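Long-range contact in putative transcriptional regulator (Streptomyces coelicolor, PDB 2ZB9), which probably binds DNA through an N-terminal helix-turn-helix domain and regulates transcription as a member of the TetR family: residues Q98-T107 and L170-L178. Sequence-based numbering, arbitrary orientation.
Sequences QLRAFTHVMT and LWGAVYHRL
Gln98 and Trp171 make the single hydrogen bond between these two nearly parallel helices, in a contact otherwise built from apolar and aromatic side chains. The indole NE1 donates to Gln98 OE1 over 2.8 Å, somewhat bent and with the donor tilted from the carbonyl plane; the oxygen lies in the indole plane, while the amide is turned 65° against it. Gln98 NE2 is in turn bonded to the carbonyl of Leu83, which is likely to limit the rotation of the amide. Leu99 lays its CD1 methyl over one face of the same indole, 3.7 Å from the centroid of the five-membered ring, a CH-pi contact. Phe102, its CG anti to the backbone N (chi1 177°), reaches across to the other helix and joins Trp171 and Tyr175 in an aromatic cluster of two edge-to-face pairs: Trp171 turns its CD1 edge to the phenyl face, and Phe102 CZ lies over the Tyr175 face, 3.6 Å from Tyr175 CZ. Val174 CG1 packs 3.6 Å from Phe102 CE2. Replacing Trp171 by an alanine would probably leave Gln98 OE1 without its donor and open a gap beside Leu99 and Phe102. One turn on, Met106 CG, from the same helix, sits over the rim of the opposite phenyl face, and Leu178 CD1 packs against Met106 CB. The segments' axes cross at -22°, 11.3 Å apart at closest approach, within the all-helical C-terminal domain. Helix 187-199 packs on Leu99 and Val174, helix 126-153 on Trp171 and Tyr175, and Tyr175 also meets His176 of the second subunit, so helix 163-179 joins this core to the dimer interface.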
ATOM      1  N   GLN A  98     -17.699   1.502   7.427  1.00 25.37           N
ATOM      2  CA  GLN A  98     -17.033   2.016   6.230  1.00 24.90           C
ATOM      3  C   GLN A  98     -15.931   1.072   5.745  1.00 25.34           C
ATOM      4  O   GLN A  98     -15.817   0.823   4.550  1.00 27.06           O
ATOM      5  CB  GLN A  98     -16.461   3.414   6.501  1.00 23.74           C
ATOM      6  CG  GLN A  98     -16.137   4.250   5.261  1.00 23.62           C
ATOM      7  CD  GLN A  98     -14.922   3.756   4.503  1.00 24.69           C
ATOM      8  OE1 GLN A  98     -14.043   3.115   5.071  1.00 24.72           O
ATOM      9  NE2 GLN A  98     -14.854   4.078   3.213  1.00 24.95           N
ATOM     10  N   LEU A  99     -15.123   0.548   6.663  1.00 26.20           N
ATOM     11  CA  LEU A  99     -14.049  -0.370   6.281  1.00 26.71           C
ATOM     12  C   LEU A  99     -14.620  -1.647   5.657  1.00 27.88           C
ATOM     13  O   LEU A  99     -13.996  -2.244   4.778  1.00 27.68           O
ATOM     14  CB  LEU A  99     -13.176  -0.760   7.486  1.00 26.44           C
ATOM     15  CG  LEU A  99     -11.855  -0.062   7.841  1.00 29.32           C
ATOM     16  CD1 LEU A  99     -11.088   0.300   6.569  1.00 27.73           C
ATOM     17  CD2 LEU A  99     -12.124   1.170   8.665  1.00 28.12           C
ATOM     18  N   ARG A 100     -15.796  -2.074   6.115  1.00 27.88           N
ATOM     19  CA  ARG A 100     -16.414  -3.282   5.558  1.00 30.36           C
ATOM     20  C   ARG A 100     -16.941  -3.040   4.147  1.00 30.65           C
ATOM     21  O   ARG A 100     -16.814  -3.898   3.275  1.00 31.89           O
ATOM     22  CB  ARG A 100     -17.533  -3.789   6.471  1.00 31.21           C
ATOM     23  CG  ARG A 100     -16.993  -4.593   7.652  1.00 32.16           C
ATOM     24  CD  ARG A 100     -18.016  -4.798   8.760  1.00 35.26           C
ATOM     25  NE  ARG A 100     -17.384  -5.491   9.881  1.00 37.18           N
ATOM     26  CZ  ARG A 100     -17.837  -5.503  11.131  1.00 37.16           C
ATOM     27  NH1 ARG A 100     -18.952  -4.858  11.456  1.00 34.21           N
ATOM     28  NH2 ARG A 100     -17.157  -6.156  12.064  1.00 38.29           N
ATOM     29  N   ALA A 101     -17.528  -1.871   3.916  1.00 30.18           N
ATOM     30  CA  ALA A 101     -18.021  -1.549   2.581  1.00 29.59           C
ATOM     31  C   ALA A 101     -16.792  -1.440   1.662  1.00 29.37           C
ATOM     32  O   ALA A 101     -16.814  -1.877   0.509  1.00 30.69           O
ATOM     33  CB  ALA A 101     -18.799  -0.231   2.612  1.00 25.30           C
ATOM     34  N   PHE A 102     -15.709  -0.879   2.198  1.00 27.74           N
ATOM     35  CA  PHE A 102     -14.465  -0.724   1.450  1.00 27.18           C
ATOM     36  C   PHE A 102     -13.912  -2.093   1.077  1.00 27.62           C
ATOM     37  O   PHE A 102     -13.520  -2.330  -0.063  1.00 26.88           O
ATOM     38  CB  PHE A 102     -13.438   0.028   2.299  1.00 27.23           C
ATOM     39  CG  PHE A 102     -12.100   0.183   1.642  1.00 25.37           C
ATOM     40  CD1 PHE A 102     -11.948   0.999   0.528  1.00 28.17           C
ATOM     41  CD2 PHE A 102     -10.979  -0.469   2.151  1.00 26.04           C
ATOM     42  CE1 PHE A 102     -10.691   1.170  -0.071  1.00 27.81           C
ATOM     43  CE2 PHE A 102      -9.721  -0.308   1.562  1.00 25.49           C
ATOM     44  CZ  PHE A 102      -9.580   0.514   0.450  1.00 25.71           C
ATOM     45  N   THR A 103     -13.875  -2.988   2.057  1.00 28.44           N
ATOM     46  CA  THR A 103     -13.381  -4.339   1.847  1.00 32.31           C
ATOM     47  C   THR A 103     -14.225  -5.079   0.817  1.00 30.38           C
ATOM     48  O   THR A 103     -13.696  -5.800  -0.027  1.00 32.21           O
ATOM     49  CB  THR A 103     -13.363  -5.125   3.179  1.00 34.15           C
ATOM     50  OG1 THR A 103     -12.333  -4.587   4.018  1.00 39.25           O
ATOM     51  CG2 THR A 103     -13.088  -6.606   2.938  1.00 38.24           C
ATOM     52  N   HIS A 104     -15.538  -4.899   0.882  1.00 30.72           N
ATOM     53  CA  HIS A 104     -16.425  -5.547  -0.070  1.00 32.08           C
ATOM     54  C   HIS A 104     -16.066  -5.072  -1.478  1.00 32.25           C
ATOM     55  O   HIS A 104     -15.897  -5.878  -2.394  1.00 32.76           O
ATOM     56  CB  HIS A 104     -17.883  -5.199   0.228  1.00 32.82           C
ATOM     57  CG  HIS A 104     -18.846  -5.739  -0.784  1.00 36.04           C
ATOM     58  ND1 HIS A 104     -19.279  -7.047  -0.777  1.00 38.20           N
ATOM     59  CD2 HIS A 104     -19.427  -5.155  -1.859  1.00 36.37           C
ATOM     60  CE1 HIS A 104     -20.085  -7.247  -1.806  1.00 39.01           C
ATOM     61  NE2 HIS A 104     -20.191  -6.116  -2.479  1.00 37.82           N
ATOM     62  N   VAL A 105     -15.949  -3.759  -1.644  1.00 31.87           N
ATOM     63  CA  VAL A 105     -15.596  -3.192  -2.940  1.00 30.85           C
ATOM     64  C   VAL A 105     -14.267  -3.732  -3.455  1.00 31.02           C
ATOM     65  O   VAL A 105     -14.158  -4.149  -4.608  1.00 32.06           O
ATOM     66  CB  VAL A 105     -15.490  -1.646  -2.875  1.00 30.72           C
ATOM     67  CG1 VAL A 105     -14.817  -1.112  -4.145  1.00 29.92           C
ATOM     68  CG2 VAL A 105     -16.877  -1.033  -2.728  1.00 28.83           C
ATOM     69  N   MET A 106     -13.259  -3.737  -2.590  1.00 31.06           N
ATOM     70  CA  MET A 106     -11.922  -4.183  -2.977  1.00 30.49           C
ATOM     71  C   MET A 106     -11.708  -5.682  -3.204  1.00 31.19           C
ATOM     72  O   MET A 106     -10.796  -6.066  -3.943  1.00 29.82           O
ATOM     73  CB  MET A 106     -10.904  -3.677  -1.952  1.00 31.07           C
ATOM     74  CG  MET A 106     -10.889  -2.153  -1.791  1.00 30.01           C
ATOM     75  SD  MET A 106     -10.555  -1.286  -3.350  1.00 31.72           S
ATOM     76  CE  MET A 106      -8.813  -1.541  -3.495  1.00 27.12           C
ATOM     77  N   THR A 107     -12.539  -6.530  -2.598  1.00 32.35           N
ATOM     78  CA  THR A 107     -12.367  -7.979  -2.740  1.00 32.31           C
ATOM     79  C   THR A 107     -13.480  -8.726  -3.475  1.00 34.07           C
ATOM     80  O   THR A 107     -13.239  -9.796  -4.037  1.00 34.48           O
ATOM     81  CB  THR A 107     -12.218  -8.665  -1.358  1.00 31.27           C
ATOM     82  OG1 THR A 107     -13.409  -8.448  -0.593  1.00 29.51           O
ATOM     83  CG2 THR A 107     -11.028  -8.113  -0.593  1.00 29.90           C
ATOM     84  N   LEU A 170      -5.315   2.170   8.780  1.00 25.35           N
ATOM     85  CA  LEU A 170      -6.593   1.519   8.519  1.00 26.59           C
ATOM     86  C   LEU A 170      -6.622   1.127   7.045  1.00 24.30           C
ATOM     87  O   LEU A 170      -6.286   0.006   6.687  1.00 24.49           O
ATOM     88  CB  LEU A 170      -7.776   2.449   8.810  1.00 29.84           C
ATOM     89  CG  LEU A 170      -8.310   2.636  10.231  1.00 34.77           C
ATOM     90  CD1 LEU A 170      -8.191   1.334  11.012  1.00 34.60           C
ATOM     91  CD2 LEU A 170      -7.558   3.737  10.917  1.00 35.90           C
ATOM     92  N   TRP A 171      -7.010   2.069   6.191  1.00 23.75           N
ATOM     93  CA  TRP A 171      -7.080   1.823   4.755  1.00 24.92           C
ATOM     94  C   TRP A 171      -5.716   1.438   4.171  1.00 24.68           C
ATOM     95  O   TRP A 171      -5.620   0.526   3.351  1.00 26.17           O
ATOM     96  CB  TRP A 171      -7.647   3.071   4.060  1.00 24.09           C
ATOM     97  CG  TRP A 171      -9.036   3.366   4.540  1.00 26.40           C
ATOM     98  CD1 TRP A 171     -10.190   2.769   4.116  1.00 23.56           C
ATOM     99  CD2 TRP A 171      -9.399   4.196   5.657  1.00 24.72           C
ATOM    100  NE1 TRP A 171     -11.242   3.162   4.905  1.00 22.90           N
ATOM    101  CE2 TRP A 171     -10.790   4.030   5.858  1.00 25.15           C
ATOM    102  CE3 TRP A 171      -8.684   5.049   6.507  1.00 25.03           C
ATOM    103  CZ2 TRP A 171     -11.483   4.692   6.885  1.00 22.54           C
ATOM    104  CZ3 TRP A 171      -9.374   5.709   7.528  1.00 25.82           C
ATOM    105  CH2 TRP A 171     -10.762   5.522   7.706  1.00 24.66           C
ATOM    106  N   GLY A 172      -4.663   2.126   4.599  1.00 24.84           N
ATOM    107  CA  GLY A 172      -3.336   1.810   4.096  1.00 25.43           C
ATOM    108  C   GLY A 172      -2.962   0.360   4.363  1.00 25.62           C
ATOM    109  O   GLY A 172      -2.347  -0.293   3.518  1.00 24.92           O
ATOM    110  N   ALA A 173      -3.327  -0.134   5.546  1.00 26.08           N
ATOM    111  CA  ALA A 173      -3.057  -1.519   5.946  1.00 27.67           C
ATOM    112  C   ALA A 173      -3.779  -2.486   5.015  1.00 28.00           C
ATOM    113  O   ALA A 173      -3.250  -3.544   4.677  1.00 30.58           O
ATOM    114  CB  ALA A 173      -3.517  -1.754   7.389  1.00 24.20           C
ATOM    115  N   VAL A 174      -5.001  -2.131   4.624  1.00 29.15           N
ATOM    116  CA  VAL A 174      -5.792  -2.963   3.717  1.00 28.37           C
ATOM    117  C   VAL A 174      -5.147  -2.954   2.329  1.00 29.60           C
ATOM    118  O   VAL A 174      -4.952  -4.006   1.716  1.00 28.67           O
ATOM    119  CB  VAL A 174      -7.243  -2.435   3.576  1.00 29.07           C
ATOM    120  CG1 VAL A 174      -8.036  -3.329   2.614  1.00 27.94           C
ATOM    121  CG2 VAL A 174      -7.917  -2.385   4.941  1.00 25.24           C
ATOM    122  N   TYR A 175      -4.827  -1.760   1.832  1.00 27.54           N
ATOM    123  CA  TYR A 175      -4.189  -1.637   0.528  1.00 30.11           C
ATOM    124  C   TYR A 175      -2.923  -2.484   0.503  1.00 30.90           C
ATOM    125  O   TYR A 175      -2.645  -3.181  -0.474  1.00 31.64           O
ATOM    126  CB  TYR A 175      -3.807  -0.181   0.242  1.00 31.92           C
ATOM    127  CG  TYR A 175      -4.922   0.689  -0.305  1.00 32.15           C
ATOM    128  CD1 TYR A 175      -5.480   0.437  -1.554  1.00 34.40           C
ATOM    129  CD2 TYR A 175      -5.405   1.777   0.424  1.00 35.84           C
ATOM    130  CE1 TYR A 175      -6.496   1.247  -2.070  1.00 35.11           C
ATOM    131  CE2 TYR A 175      -6.421   2.595  -0.079  1.00 33.27           C
ATOM    132  CZ  TYR A 175      -6.962   2.320  -1.328  1.00 35.10           C
ATOM    133  OH  TYR A 175      -7.974   3.111  -1.829  1.00 34.91           O
ATOM    134  N   HIS A 176      -2.156  -2.430   1.586  1.00 29.28           N
ATOM    135  CA  HIS A 176      -0.913  -3.185   1.643  1.00 28.81           C
ATOM    136  C   HIS A 176      -1.128  -4.687   1.554  1.00 29.22           C
ATOM    137  O   HIS A 176      -0.434  -5.378   0.803  1.00 29.68           O
ATOM    138  CB  HIS A 176      -0.143  -2.847   2.918  1.00 28.41           C
ATOM    139  CG  HIS A 176       1.126  -3.621   3.075  1.00 30.60           C
ATOM    140  ND1 HIS A 176       1.261  -4.656   3.973  1.00 31.13           N
ATOM    141  CD2 HIS A 176       2.317  -3.516   2.436  1.00 32.21           C
ATOM    142  CE1 HIS A 176       2.481  -5.156   3.882  1.00 32.21           C
ATOM    143  NE2 HIS A 176       3.141  -4.482   2.958  1.00 31.95           N
ATOM    144  N   ARG A 177      -2.085  -5.202   2.311  1.00 28.22           N
ATOM    145  CA  ARG A 177      -2.334  -6.633   2.263  1.00 31.18           C
ATOM    146  C   ARG A 177      -2.909  -6.987   0.889  1.00 31.31           C
ATOM    147  O   ARG A 177      -2.720  -8.101   0.401  1.00 31.16           O
ATOM    148  CB  ARG A 177      -3.276  -7.058   3.397  1.00 28.99           C
ATOM    149  CG  ARG A 177      -3.283  -8.555   3.640  1.00 35.18           C
ATOM    150  CD  ARG A 177      -4.053  -8.962   4.906  1.00 32.69           C
ATOM    151  NE  ARG A 177      -3.273  -8.830   6.140  1.00 31.07           N
ATOM    152  CZ  ARG A 177      -3.580  -9.451   7.279  1.00 30.07           C
ATOM    153  NH1 ARG A 177      -4.643 -10.243   7.331  1.00 27.88           N
ATOM    154  NH2 ARG A 177      -2.836  -9.284   8.365  1.00 27.15           N
ATOM    155  N   LEU A 178      -3.586  -6.029   0.254  1.00 31.10           N
ATOM    156  CA  LEU A 178      -4.149  -6.259  -1.077  1.00 33.26           C
ATOM    157  C   LEU A 178      -3.076  -6.231  -2.161  1.00 33.16           C
ATOM    158  O   LEU A 178      -3.090  -7.069  -3.059  1.00 35.38           O
ATOM    159  CB  LEU A 178      -5.212  -5.212  -1.423  1.00 33.61           C
ATOM    160  CG  LEU A 178      -6.601  -5.352  -0.808  1.00 36.85           C
ATOM    161  CD1 LEU A 178      -7.408  -4.089  -1.094  1.00 37.13           C
ATOM    162  CD2 LEU A 178      -7.294  -6.581  -1.376  1.00 38.79           C
TER